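Local coordinates for beta-lactamase inhibitory protein BLIP-I (Streptomyces exfoliatus, PDB 3GMV) that inhibits beta-lactamases, probably class A enzymes, by binding to them as a small protein partner, at residues E6-I11 with W64-E69; E60-S65 with P113-K118; T87-T92 with G145-R150; Q108-P113 with F121-Y126. All coordinates share one frame; numbering follows the deposited sequence. Where two conformers were deposited one is given.

Contact 1 (E6-I11 with W64-E69). With TAM (tris(hydroxyethyl)aminomethane), chain B.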
# COMPACT_ATOMS: atom_id res chain seq x y z
N GLU A 6 -9.05 3.15 -9.00
CA GLU A 6 -10.46 3.12 -8.65
C GLU A 6 -10.93 1.71 -8.30
O GLU A 6 -11.65 1.53 -7.32
CB GLU A 6 -11.34 3.76 -9.75
CG GLU A 6 -11.13 5.27 -9.87
CD GLU A 6 -9.74 5.69 -10.43
OE1 GLU A 6 -9.13 4.95 -11.24
OE2 GLU A 6 -9.26 6.79 -10.05
N LYS A 7 -10.50 0.70 -9.06
CA LYS A 7 -10.86 -0.69 -8.73
C LYS A 7 -10.25 -1.10 -7.38
O LYS A 7 -10.90 -1.77 -6.56
CB LYS A 7 -10.43 -1.66 -9.86
CG LYS A 7 -11.28 -1.41 -11.13
CD LYS A 7 -10.81 -2.11 -12.37
CE LYS A 7 -11.95 -2.01 -13.39
NZ LYS A 7 -13.09 -2.89 -13.01
N TYR A 8 -9.00 -0.72 -7.16
CA TYR A 8 -8.33 -0.94 -5.87
C TYR A 8 -9.18 -0.43 -4.70
O TYR A 8 -9.35 -1.12 -3.71
CB TYR A 8 -6.96 -0.24 -5.86
CG TYR A 8 -6.06 -0.47 -4.64
CD1 TYR A 8 -5.33 -1.64 -4.50
CD2 TYR A 8 -5.92 0.52 -3.66
CE1 TYR A 8 -4.48 -1.84 -3.36
CE2 TYR A 8 -5.06 0.34 -2.57
CZ TYR A 8 -4.36 -0.83 -2.43
OH TYR A 8 -3.51 -1.03 -1.34
N GLU A 9 -9.70 0.78 -4.82
CA GLU A 9 -10.54 1.37 -3.77
C GLU A 9 -11.90 0.67 -3.60
O GLU A 9 -12.43 0.65 -2.49
CB GLU A 9 -10.71 2.88 -4.00
CG GLU A 9 -9.33 3.61 -4.04
CD GLU A 9 -9.38 4.96 -4.77
OE1 GLU A 9 -10.49 5.45 -5.10
OE2 GLU A 9 -8.31 5.53 -5.01
N GLN A 10 -12.45 0.13 -4.68
CA GLN A 10 -13.73 -0.57 -4.63
C GLN A 10 -13.56 -1.90 -3.88
O GLN A 10 -14.54 -2.44 -3.36
CB GLN A 10 -14.22 -0.84 -6.05
CG GLN A 10 -14.73 0.42 -6.72
CD GLN A 10 -14.77 0.32 -8.21
OE1 GLN A 10 -14.89 -0.76 -8.77
NE2 GLN A 10 -14.66 1.48 -8.87
N ILE A 11 -12.34 -2.43 -3.89
CA ILE A 11 -12.02 -3.72 -3.25
C ILE A 11 -11.89 -3.47 -1.75
O ILE A 11 -11.19 -2.53 -1.34
CB ILE A 11 -10.74 -4.33 -3.85
CG1 ILE A 11 -11.09 -4.87 -5.24
CG2 ILE A 11 -10.21 -5.49 -2.99
CD1 ILE A 11 -9.88 -5.07 -6.19
N TRP A 64 -7.92 -10.06 3.53
CA TRP A 64 -7.39 -9.45 4.75
C TRP A 64 -6.28 -8.45 4.42
O TRP A 64 -5.88 -7.66 5.28
CB TRP A 64 -6.85 -10.53 5.72
CG TRP A 64 -5.63 -11.23 5.21
CD1 TRP A 64 -5.61 -12.33 4.39
CD2 TRP A 64 -4.27 -10.88 5.44
NE1 TRP A 64 -4.32 -12.68 4.09
CE2 TRP A 64 -3.47 -11.81 4.73
CE3 TRP A 64 -3.64 -9.87 6.18
CZ2 TRP A 64 -2.07 -11.75 4.71
CZ3 TRP A 64 -2.23 -9.83 6.18
CH2 TRP A 64 -1.47 -10.76 5.45
N SER A 65 -5.76 -8.48 3.20
CA SER A 65 -4.60 -7.64 2.88
C SER A 65 -4.70 -7.03 1.47
O SER A 65 -4.98 -7.74 0.51
CB SER A 65 -3.32 -8.48 2.95
OG SER A 65 -2.20 -7.68 2.59
N LYS A 66 -4.44 -5.73 1.38
CA LYS A 66 -4.26 -5.04 0.12
C LYS A 66 -2.89 -4.41 0.10
O LYS A 66 -2.47 -3.80 1.09
CB LYS A 66 -5.30 -3.90 -0.01
CG LYS A 66 -6.75 -4.40 -0.01
CD LYS A 66 -7.79 -3.28 0.12
CE LYS A 66 -7.73 -2.31 -1.03
NZ LYS A 66 -8.77 -1.25 -0.83
N ARG A 67 -2.22 -4.48 -1.05
CA ARG A 67 -0.94 -3.81 -1.20
C ARG A 67 -0.89 -3.27 -2.62
O ARG A 67 -1.60 -3.77 -3.51
CB ARG A 67 0.24 -4.77 -0.92
CG ARG A 67 0.39 -5.95 -1.92
CD ARG A 67 1.35 -7.02 -1.36
NE ARG A 67 1.46 -8.16 -2.27
CZ ARG A 67 2.40 -8.28 -3.21
NH1 ARG A 67 3.31 -7.33 -3.38
NH2 ARG A 67 2.43 -9.35 -3.98
N ASN A 68 -0.05 -2.27 -2.83
CA ASN A 68 0.17 -1.79 -4.18
C ASN A 68 1.49 -1.06 -4.27
O ASN A 68 2.07 -0.64 -3.25
CB ASN A 68 -0.97 -0.86 -4.60
CG ASN A 68 -0.78 0.56 -4.07
OD1 ASN A 68 -0.07 1.37 -4.68
ND2 ASN A 68 -1.47 0.89 -2.96
N GLU A 69 1.98 -0.93 -5.50
CA GLU A 69 3.02 0.05 -5.76
C GLU A 69 2.59 0.86 -6.96
O GLU A 69 2.07 0.32 -7.95
CB GLU A 69 4.37 -0.61 -6.03
CG GLU A 69 5.01 -1.16 -4.76
CD GLU A 69 6.40 -1.67 -5.02
OE1 GLU A 69 6.52 -2.83 -5.42
OE2 GLU A 69 7.37 -0.90 -4.83
C TAM B . -3.08 -14.34 8.09
C1 TAM B . -1.65 -13.82 8.06
C2 TAM B . -3.46 -14.77 9.50
C3 TAM B . -3.22 -15.50 7.13
C4 TAM B . -1.54 -12.52 8.83
C5 TAM B . -2.83 -13.88 10.57
C6 TAM B . -4.69 -15.85 6.89
N TAM B . -3.96 -13.27 7.66
O4 TAM B . -0.18 -12.05 8.72
O5 TAM B . -1.96 -14.65 11.42
O6 TAM B . -5.53 -15.08 7.77
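Lys66 reaches across the phenol face of Tyr8 and ends between the carbonyls of Tyr8, in the helix, and Ile11, just past its end. Lys66 CE sits over the middle of the face, 3.9 Å from the Tyr8 ring centroid, a CH-pi contact. Lys66 NZ follows over the same face at 4.5 Å from that centroid, which makes a cation-pi pair. Two hydrogen bonds fix the ammonium group: Lys66 NZ to Tyr8 O is 2.9 Å, and Lys66 NZ to Ile11 O is 2.8 Å. The cation thus lies at the C-terminal end of the helix, where the dipole would probably favour it. Tyr8 CG lies anti to the backbone N (chi1 -174°), on the side of the strand. At the phenol end, Asn68 ND2 gives Tyr8 OH a weak bond of 3.2 Å, its amide plane turned 79° from the ring. The same ND2 also bonds Ser107 O of strand 105-111. Helix segment 6-10 runs nearly antiparallel to strand segment 64-69 (166°), their axes 10.4 Å apart. Beside them, Tyr8 and Ile11 pack on Phe55 of strand 52-57, and Ile11 also meets Val20 and Ile23 of helix 17-24.

Contact 2 (E60-S65 with P113-K118). With TAM (tris(hydroxyethyl)aminomethane), chain B.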
# COMPACT_ATOMS: atom_id res chain seq x y z
N GLU A 60 -10.55 -18.83 5.05
CA GLU A 60 -11.99 -18.82 4.73
C GLU A 60 -12.32 -18.06 3.42
O GLU A 60 -13.48 -18.01 2.99
CB GLU A 60 -12.80 -18.29 5.92
CG GLU A 60 -12.85 -19.25 7.09
CD GLU A 60 -11.50 -19.46 7.76
OE1 GLU A 60 -10.76 -18.47 7.95
OE2 GLU A 60 -11.17 -20.63 8.10
N GLY A 61 -11.29 -17.56 2.75
CA GLY A 61 -11.41 -16.99 1.40
C GLY A 61 -11.72 -15.50 1.38
O GLY A 61 -12.15 -14.97 0.35
N GLU A 62 -11.48 -14.82 2.50
CA GLU A 62 -11.88 -13.41 2.67
C GLU A 62 -10.66 -12.50 2.64
O GLU A 62 -9.62 -12.83 3.20
CB GLU A 62 -12.61 -13.23 4.00
CG GLU A 62 -13.93 -13.98 4.03
CD GLU A 62 -14.65 -13.94 5.37
OE1 GLU A 62 -14.15 -13.30 6.32
OE2 GLU A 62 -15.75 -14.52 5.46
N LEU A 63 -10.80 -11.33 2.00
CA LEU A 63 -9.65 -10.41 1.83
C LEU A 63 -9.19 -9.86 3.18
O LEU A 63 -9.97 -9.23 3.89
CB LEU A 63 -10.11 -9.23 0.95
CG LEU A 63 -9.03 -8.23 0.62
CD1 LEU A 63 -8.11 -8.94 -0.41
CD2 LEU A 63 -9.58 -6.92 0.03
N TRP A 64 -7.92 -10.06 3.53
CA TRP A 64 -7.39 -9.45 4.75
C TRP A 64 -6.28 -8.45 4.42
O TRP A 64 -5.88 -7.66 5.28
CB TRP A 64 -6.85 -10.53 5.72
CG TRP A 64 -5.63 -11.23 5.21
CD1 TRP A 64 -5.61 -12.33 4.39
CD2 TRP A 64 -4.27 -10.88 5.44
NE1 TRP A 64 -4.32 -12.68 4.09
CE2 TRP A 64 -3.47 -11.81 4.73
CE3 TRP A 64 -3.64 -9.87 6.18
CZ2 TRP A 64 -2.07 -11.75 4.71
CZ3 TRP A 64 -2.23 -9.83 6.18
CH2 TRP A 64 -1.47 -10.76 5.45
N SER A 65 -5.76 -8.48 3.20
CA SER A 65 -4.60 -7.64 2.88
C SER A 65 -4.70 -7.03 1.47
O SER A 65 -4.98 -7.74 0.51
CB SER A 65 -3.32 -8.48 2.95
OG SER A 65 -2.20 -7.68 2.59
N PRO A 113 -4.40 -8.27 9.86
CA PRO A 113 -3.77 -9.58 9.98
C PRO A 113 -4.58 -10.55 10.82
O PRO A 113 -4.38 -11.75 10.71
CB PRO A 113 -2.43 -9.28 10.65
CG PRO A 113 -2.22 -7.81 10.49
CD PRO A 113 -3.59 -7.21 10.47
N ASN A 114 -5.52 -10.04 11.59
CA ASN A 114 -6.32 -10.90 12.45
C ASN A 114 -7.74 -11.04 11.94
O ASN A 114 -8.64 -11.48 12.68
CB ASN A 114 -6.26 -10.34 13.88
CG ASN A 114 -4.84 -10.30 14.41
OD1 ASN A 114 -4.09 -11.26 14.22
ND2 ASN A 114 -4.44 -9.18 15.02
N TRP A 115 -7.96 -10.66 10.68
CA TRP A 115 -9.30 -10.68 10.06
C TRP A 115 -10.01 -12.00 10.36
O TRP A 115 -9.41 -13.05 10.17
CB TRP A 115 -9.20 -10.51 8.53
CG TRP A 115 -10.59 -10.40 7.94
CD1 TRP A 115 -11.35 -11.43 7.42
CD2 TRP A 115 -11.40 -9.22 7.86
NE1 TRP A 115 -12.58 -10.95 7.03
CE2 TRP A 115 -12.64 -9.60 7.30
CE3 TRP A 115 -11.19 -7.88 8.21
CZ2 TRP A 115 -13.67 -8.69 7.08
CZ3 TRP A 115 -12.22 -6.98 7.99
CH2 TRP A 115 -13.45 -7.38 7.45
N PRO A 116 -11.30 -11.94 10.75
CA PRO A 116 -12.23 -10.81 10.79
C PRO A 116 -12.11 -9.84 11.98
O PRO A 116 -12.81 -8.83 12.00
CB PRO A 116 -13.60 -11.50 10.81
CG PRO A 116 -13.33 -12.77 11.49
CD PRO A 116 -11.98 -13.20 11.09
N ALA A 117 -11.27 -10.14 12.96
CA ALA A 117 -10.92 -9.19 14.01
C ALA A 117 -10.17 -8.01 13.39
O ALA A 117 -9.43 -8.16 12.40
CB ALA A 117 -10.09 -9.89 15.08
N LYS A 118 -10.37 -6.82 13.94
CA LYS A 118 -9.86 -5.62 13.30
C LYS A 118 -8.67 -5.03 14.07
O LYS A 118 -8.20 -3.93 13.78
CB LYS A 118 -10.98 -4.59 13.14
CG LYS A 118 -11.89 -4.87 11.93
CD LYS A 118 -12.70 -3.63 11.57
CE LYS A 118 -13.18 -3.67 10.12
NZ LYS A 118 -14.46 -4.42 9.97
C TAM B . -3.08 -14.34 8.09
C1 TAM B . -1.65 -13.82 8.06
C2 TAM B . -3.46 -14.77 9.50
C3 TAM B . -3.22 -15.50 7.13
C4 TAM B . -1.54 -12.52 8.83
C5 TAM B . -2.83 -13.88 10.57
C6 TAM B . -4.69 -15.85 6.89
N TAM B . -3.96 -13.27 7.66
O4 TAM B . -0.18 -12.05 8.72
O5 TAM B . -1.96 -14.65 11.42
O6 TAM B . -5.53 -15.08 7.77
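Trp64 and Trp115 meet at their CB atoms, 3.7 Å from Trp64 CB to Trp115 CB, at the point where the two backbones come nearest. From this CB the Trp64 side chain takes the crowded position between its backbone N and carbonyl carbon (chi1 67°), which puts CG beneath the bound tris(hydroxyethyl)aminomethane. The amine N of that ligand stands 3.2 Å above the indole plane, over its centre, and the bridging atoms are the nearest to it, with Trp64 CD2 at 3.3 Å from the ligand N. CG, CD1 and NE1 of the five-membered ring also face the amine, and CZ2 faces N and C1 of the ligand. Trp64 CE3 meets Pro113 CA at 3.8 Å. At the tip, CZ3 and CH2 both approach ligand C4 and O4, Trp64 CH2 to ligand O4 being 3.7 Å. On the opposite indole face lies Ser65 CB, offset toward the rim.

Trp115 is held by Glu62, in the loop just before the strand. Trp115 NE1 donates to Glu62 OE1 at 2.9 Å (148° at the hydrogen), in the plane of the indole and on the anti side of the carboxylate. Carboxylate and ring planes are 75° apart. Leu63 O lies over one face of Trp115, toward the rim, and Pro116, which follows a cis peptide bond, puts CB over the opposite face. Trp64 and Ser65 both face Ser56, a classic beta bulge at the start of strand 63-69; Trp64, Pro113 and Thr58 together line the ligand pocket.

Contact 3 (T87-T92 with G145-R150)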
# COMPACT_ATOMS: atom_id res chain seq x y z
N THR A 87 11.30 11.40 13.19
CA THR A 87 10.39 10.30 13.42
C THR A 87 11.12 9.26 14.24
O THR A 87 12.38 9.20 14.27
CB THR A 87 9.86 9.67 12.12
OG1 THR A 87 10.96 9.14 11.35
CG2 THR A 87 9.15 10.74 11.26
N ALA A 88 10.34 8.42 14.91
CA ALA A 88 10.90 7.35 15.75
C ALA A 88 9.82 6.31 15.96
O ALA A 88 8.65 6.66 16.10
CB ALA A 88 11.35 7.92 17.13
N LEU A 89 10.20 5.02 16.04
CA LEU A 89 9.23 3.97 16.35
C LEU A 89 8.49 4.32 17.65
O LEU A 89 9.11 4.83 18.59
CB LEU A 89 9.92 2.60 16.48
CG LEU A 89 10.59 2.15 15.18
CD1 LEU A 89 11.08 0.70 15.30
CD2 LEU A 89 9.65 2.28 14.00
N GLY A 90 7.18 4.08 17.68
CA GLY A 90 6.37 4.28 18.87
C GLY A 90 5.64 5.60 18.87
O GLY A 90 4.74 5.81 19.70
N MET A 91 6.02 6.52 17.98
CA MET A 91 5.30 7.80 17.86
C MET A 91 3.89 7.55 17.32
O MET A 91 3.66 6.55 16.63
CB MET A 91 6.07 8.81 16.99
CG MET A 91 5.85 8.65 15.47
SD MET A 91 7.04 9.57 14.46
CE MET A 91 6.88 11.24 15.07
N THR A 92 2.94 8.42 17.67
CA THR A 92 1.59 8.26 17.19
C THR A 92 1.48 8.76 15.78
O THR A 92 2.35 9.49 15.31
CB THR A 92 0.58 9.06 18.02
OG1 THR A 92 0.85 10.45 17.86
CG2 THR A 92 0.70 8.68 19.51
N GLY A 145 -2.49 2.86 14.54
CA GLY A 145 -2.21 4.28 14.65
C GLY A 145 -0.93 4.64 15.37
O GLY A 145 -0.78 5.79 15.80
N VAL A 146 -0.02 3.67 15.48
CA VAL A 146 1.31 3.90 16.09
C VAL A 146 2.43 3.50 15.12
O VAL A 146 2.33 2.49 14.41
CB VAL A 146 1.46 3.13 17.40
CG1 VAL A 146 2.90 3.28 18.00
CG2 VAL A 146 0.36 3.58 18.41
N LEU A 147 3.50 4.31 15.07
CA LEU A 147 4.57 3.97 14.11
C LEU A 147 5.34 2.69 14.49
O LEU A 147 5.96 2.61 15.55
CB LEU A 147 5.53 5.17 13.93
CG LEU A 147 6.57 5.01 12.80
CD1 LEU A 147 5.89 5.05 11.41
CD2 LEU A 147 7.57 6.16 12.87
N THR A 148 5.26 1.67 13.63
CA THR A 148 5.92 0.39 13.89
C THR A 148 7.03 0.08 12.88
O THR A 148 7.74 -0.91 13.03
CB THR A 148 4.89 -0.77 13.94
OG1 THR A 148 4.09 -0.71 12.76
CG2 THR A 148 3.96 -0.61 15.15
N TYR A 149 7.17 0.90 11.83
CA TYR A 149 8.29 0.72 10.89
C TYR A 149 8.65 2.04 10.24
O TYR A 149 7.77 2.76 9.82
CB TYR A 149 7.92 -0.26 9.77
CG TYR A 149 9.08 -0.55 8.82
CD1 TYR A 149 10.18 -1.28 9.24
CD2 TYR A 149 9.08 -0.07 7.52
CE1 TYR A 149 11.24 -1.58 8.39
CE2 TYR A 149 10.19 -0.35 6.64
CZ TYR A 149 11.25 -1.09 7.10
OH TYR A 149 12.31 -1.38 6.27
N ARG A 150 9.94 2.33 10.11
CA ARG A 150 10.35 3.54 9.38
C ARG A 150 11.64 3.17 8.63
O ARG A 150 12.49 2.45 9.16
CB ARG A 150 10.57 4.71 10.36
CG ARG A 150 11.51 4.36 11.57
CD ARG A 150 11.56 5.53 12.60
NE ARG A 150 12.34 6.70 12.17
CZ ARG A 150 13.67 6.82 12.25
NH1 ARG A 150 14.42 5.80 12.69
NH2 ARG A 150 14.27 7.94 11.87
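Gly90 and Met91 pair with Leu147 through two backbone hydrogen bonds, Gly90 N to Leu147 O at 2.9 Å and Leu147 N to Met91 O at 2.7 Å, the second almost straight at 178°. The loop that holds Gly90 and Met91 contains a type II beta turn, Ala88 to Met91, closed by Met91 N donating to Ala88 O, and it docks on the outermost strand 146-153 of the antiparallel sheet. Gly90 holds the positive phi (98°) required at the third position of such a turn. A single bridge between Thr92 and Val146 extends the pairing, and Thr92 then N-caps helix 93-99.

Met91 and Leu147 lie side by side and point the same way, Met91 SD being 3.8 Å from Leu147 CD2. That sulfur also accepts a weak bond from Ala88 N. The same Leu147 CD2 nears Ala88 O at 3.4 Å. The CD2 branch of Leu89 rests on the strand backbone, 3.6 Å from Leu89 CD2 to Tyr149 N, and reaches Arg150 CG. This backbone is kinked by a classic bulge, Thr148 and Tyr149 both facing His141.

At the start of the turn, Arg150 CD lies 3.7 Å from Ala88 CA. A bend there (chi3 -73°) places Arg150 NE, which donates to Thr87 OG1 at 2.9 Å, the hydroxyl lying in the guanidinium plane. Thr87 OG1 and Arg150 NH2 both bond Tyr84 O.

Contact 4 (Q108-P113 with F121-Y126). With TAM (tris(hydroxyethyl)aminomethane), chain B.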
# COMPACT_ATOMS: atom_id res chain seq x y z
N GLN A 108 0.68 2.46 0.22
CA GLN A 108 1.06 1.26 -0.49
C GLN A 108 0.45 0.01 0.13
O GLN A 108 0.85 -1.12 -0.17
CB GLN A 108 2.60 1.14 -0.56
CG GLN A 108 3.15 2.12 -1.62
CD GLN A 108 4.61 1.85 -1.92
OE1 GLN A 108 5.28 1.11 -1.20
NE2 GLN A 108 5.10 2.43 -3.00
N GLY A 109 -0.49 0.19 1.05
CA GLY A 109 -1.13 -1.01 1.57
C GLY A 109 -1.87 -0.84 2.89
O GLY A 109 -1.57 0.07 3.68
N GLU A 110 -2.84 -1.73 3.12
CA GLU A 110 -3.56 -1.79 4.41
C GLU A 110 -3.86 -3.26 4.68
O GLU A 110 -4.08 -4.03 3.73
CB GLU A 110 -4.88 -0.99 4.39
CG GLU A 110 -4.72 0.52 4.30
CD GLU A 110 -6.04 1.24 4.29
OE1 GLU A 110 -7.06 0.63 3.88
OE2 GLU A 110 -6.06 2.43 4.67
N SER A 111 -3.86 -3.68 5.94
CA SER A 111 -4.18 -5.08 6.19
C SER A 111 -4.74 -5.27 7.59
O SER A 111 -4.43 -4.48 8.49
CB SER A 111 -2.94 -5.97 5.98
OG SER A 111 -2.01 -5.78 7.04
N TYR A 112 -5.60 -6.27 7.72
CA TYR A 112 -6.11 -6.74 9.00
C TYR A 112 -5.58 -8.16 9.24
O TYR A 112 -6.19 -9.14 8.82
CB TYR A 112 -7.64 -6.73 8.99
CG TYR A 112 -8.26 -5.35 9.10
CD1 TYR A 112 -8.29 -4.67 10.33
CD2 TYR A 112 -8.85 -4.73 7.98
CE1 TYR A 112 -8.86 -3.42 10.44
CE2 TYR A 112 -9.43 -3.46 8.09
CZ TYR A 112 -9.43 -2.82 9.32
OH TYR A 112 -10.00 -1.57 9.42
N PRO A 113 -4.40 -8.27 9.86
CA PRO A 113 -3.77 -9.58 9.98
C PRO A 113 -4.58 -10.55 10.82
O PRO A 113 -4.38 -11.75 10.71
CB PRO A 113 -2.43 -9.28 10.65
CG PRO A 113 -2.22 -7.81 10.49
CD PRO A 113 -3.59 -7.21 10.47
N PHE A 121 -4.52 -3.34 12.89
CA PHE A 121 -4.69 -2.77 11.53
C PHE A 121 -3.41 -2.10 11.08
O PHE A 121 -2.89 -1.22 11.78
CB PHE A 121 -5.80 -1.74 11.56
CG PHE A 121 -6.04 -1.05 10.24
CD1 PHE A 121 -6.25 -1.78 9.08
CD2 PHE A 121 -6.11 0.32 10.18
CE1 PHE A 121 -6.51 -1.14 7.85
CE2 PHE A 121 -6.37 0.97 8.96
CZ PHE A 121 -6.57 0.22 7.81
N GLU A 122 -2.87 -2.52 9.95
CA GLU A 122 -1.55 -2.03 9.49
C GLU A 122 -1.74 -1.18 8.25
O GLU A 122 -2.44 -1.61 7.33
CB GLU A 122 -0.61 -3.21 9.18
CG GLU A 122 0.81 -2.81 8.71
CD GLU A 122 1.64 -3.99 8.22
OE1 GLU A 122 2.29 -4.65 9.05
OE2 GLU A 122 1.69 -4.25 6.99
N GLU A 123 -1.13 -0.00 8.23
CA GLU A 123 -1.19 0.89 7.07
C GLU A 123 0.23 1.17 6.65
O GLU A 123 1.10 1.43 7.51
CB GLU A 123 -1.83 2.22 7.47
CG GLU A 123 -3.32 2.15 7.92
CD GLU A 123 -3.77 3.41 8.65
OE1 GLU A 123 -3.62 3.50 9.89
OE2 GLU A 123 -4.28 4.32 7.99
N LYS A 124 0.49 1.11 5.35
CA LYS A 124 1.84 1.30 4.84
C LYS A 124 1.84 2.56 4.00
O LYS A 124 1.09 2.65 3.02
CB LYS A 124 2.30 0.10 4.00
CG LYS A 124 2.49 -1.21 4.82
CD LYS A 124 3.22 -2.28 4.01
CE LYS A 124 3.32 -3.56 4.86
NZ LYS A 124 3.95 -4.71 4.13
N TYR A 125 2.67 3.52 4.39
CA TYR A 125 2.85 4.75 3.63
C TYR A 125 4.22 4.84 2.94
O TYR A 125 5.25 4.42 3.47
CB TYR A 125 2.62 5.95 4.56
CG TYR A 125 1.18 6.26 4.84
CD1 TYR A 125 0.43 7.00 3.94
CD2 TYR A 125 0.55 5.80 6.01
CE1 TYR A 125 -0.90 7.31 4.20
CE2 TYR A 125 -0.80 6.11 6.28
CZ TYR A 125 -1.50 6.86 5.35
OH TYR A 125 -2.81 7.20 5.55
N TYR A 126 4.21 5.39 1.73
CA TYR A 126 5.41 5.59 0.96
C TYR A 126 5.48 7.07 0.63
O TYR A 126 4.54 7.65 0.06
CB TYR A 126 5.29 4.77 -0.31
CG TYR A 126 6.31 5.10 -1.39
CD1 TYR A 126 7.64 4.72 -1.28
CD2 TYR A 126 5.92 5.79 -2.54
CE1 TYR A 126 8.56 5.02 -2.32
CE2 TYR A 126 6.82 6.07 -3.56
CZ TYR A 126 8.13 5.69 -3.44
OH TYR A 126 8.99 6.02 -4.47
C TAM B . -3.08 -14.34 8.09
C1 TAM B . -1.65 -13.82 8.06
C2 TAM B . -3.46 -14.77 9.50
C3 TAM B . -3.22 -15.50 7.13
C4 TAM B . -1.54 -12.52 8.83
C5 TAM B . -2.83 -13.88 10.57
C6 TAM B . -4.69 -15.85 6.89
N TAM B . -3.96 -13.27 7.66
O4 TAM B . -0.18 -12.05 8.72
O5 TAM B . -1.96 -14.65 11.42
O6 TAM B . -5.53 -15.08 7.77
O HOH W 1 -4.22 4.13 5.32
O HOH W 2 -0.43 -3.50 5.51
O HOH W 3 0.35 -7.22 6.52
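Glu122 O is gripped by Ser111 N of the neighbouring strand at 2.9 Å and approached by Glu110 CA in a 3.1 Å CA-H...O contact; water 2 adds a weak bond. In return Glu122 N donates to Ser111 O, completing a hydrogen-bonded pair. On the sheet face that carries Ser111 and Glu122, waters 2 and 3 both bond Ser111 OG. Glu110 and Glu123 form the next, non-hydrogen-bonded pair and project to the opposite side. Their carboxylates come within 4.2 Å, Glu110 OE2 to Glu123 OE2, and water 1 donates to both, probably easing the repulsion. This ladder belongs to an antiparallel beta hairpin, strands 105-111 and 122-128, with a classic bulge where Gln108 and Gly109 both face Lys124. There Gln108 N donates to Lys124 O at 2.8 Å. The extended Gln108 chain sets NE2 over one face of Tyr126 toward the rim, 3.3 Å from Tyr126 CG, amide and ring planes 8° apart. Toward the loop, Tyr112 and Phe121 make an offset stack, ring centroids 4.5 Å apart, planes at 23°. Phe121 CG is anti to the backbone N (chi1 178°); CD1 lies over the Tyr112 face, and Glu110 CD comes to the Phe121 edge, 3.7 Å from Phe121 CZ.

In the fold
Contact 1 is the buried one of the four; contacts 2, 3 and 4 are nearer the surface by the exposure of their residues, though the centre of contact 4 lies only about 6 Å from that of the chain. Contacts 1 and 2 share Trp64 and Ser65 of strand 63-69. Lys66 O probably bonds Glu110 N in the adjoining strand of contact 4, and Trp64 O Tyr112 N just past it. Contacts 2 and 4 share Pro113. Contact 3 touches none of the others, at the far edge of the same sheet. The chemistry differs accordingly: a lysine satisfied by helix-end carbonyls, one indole against a ligand and a second held by glutamate, turn-to-strand bonding, and hydrated strand pairing.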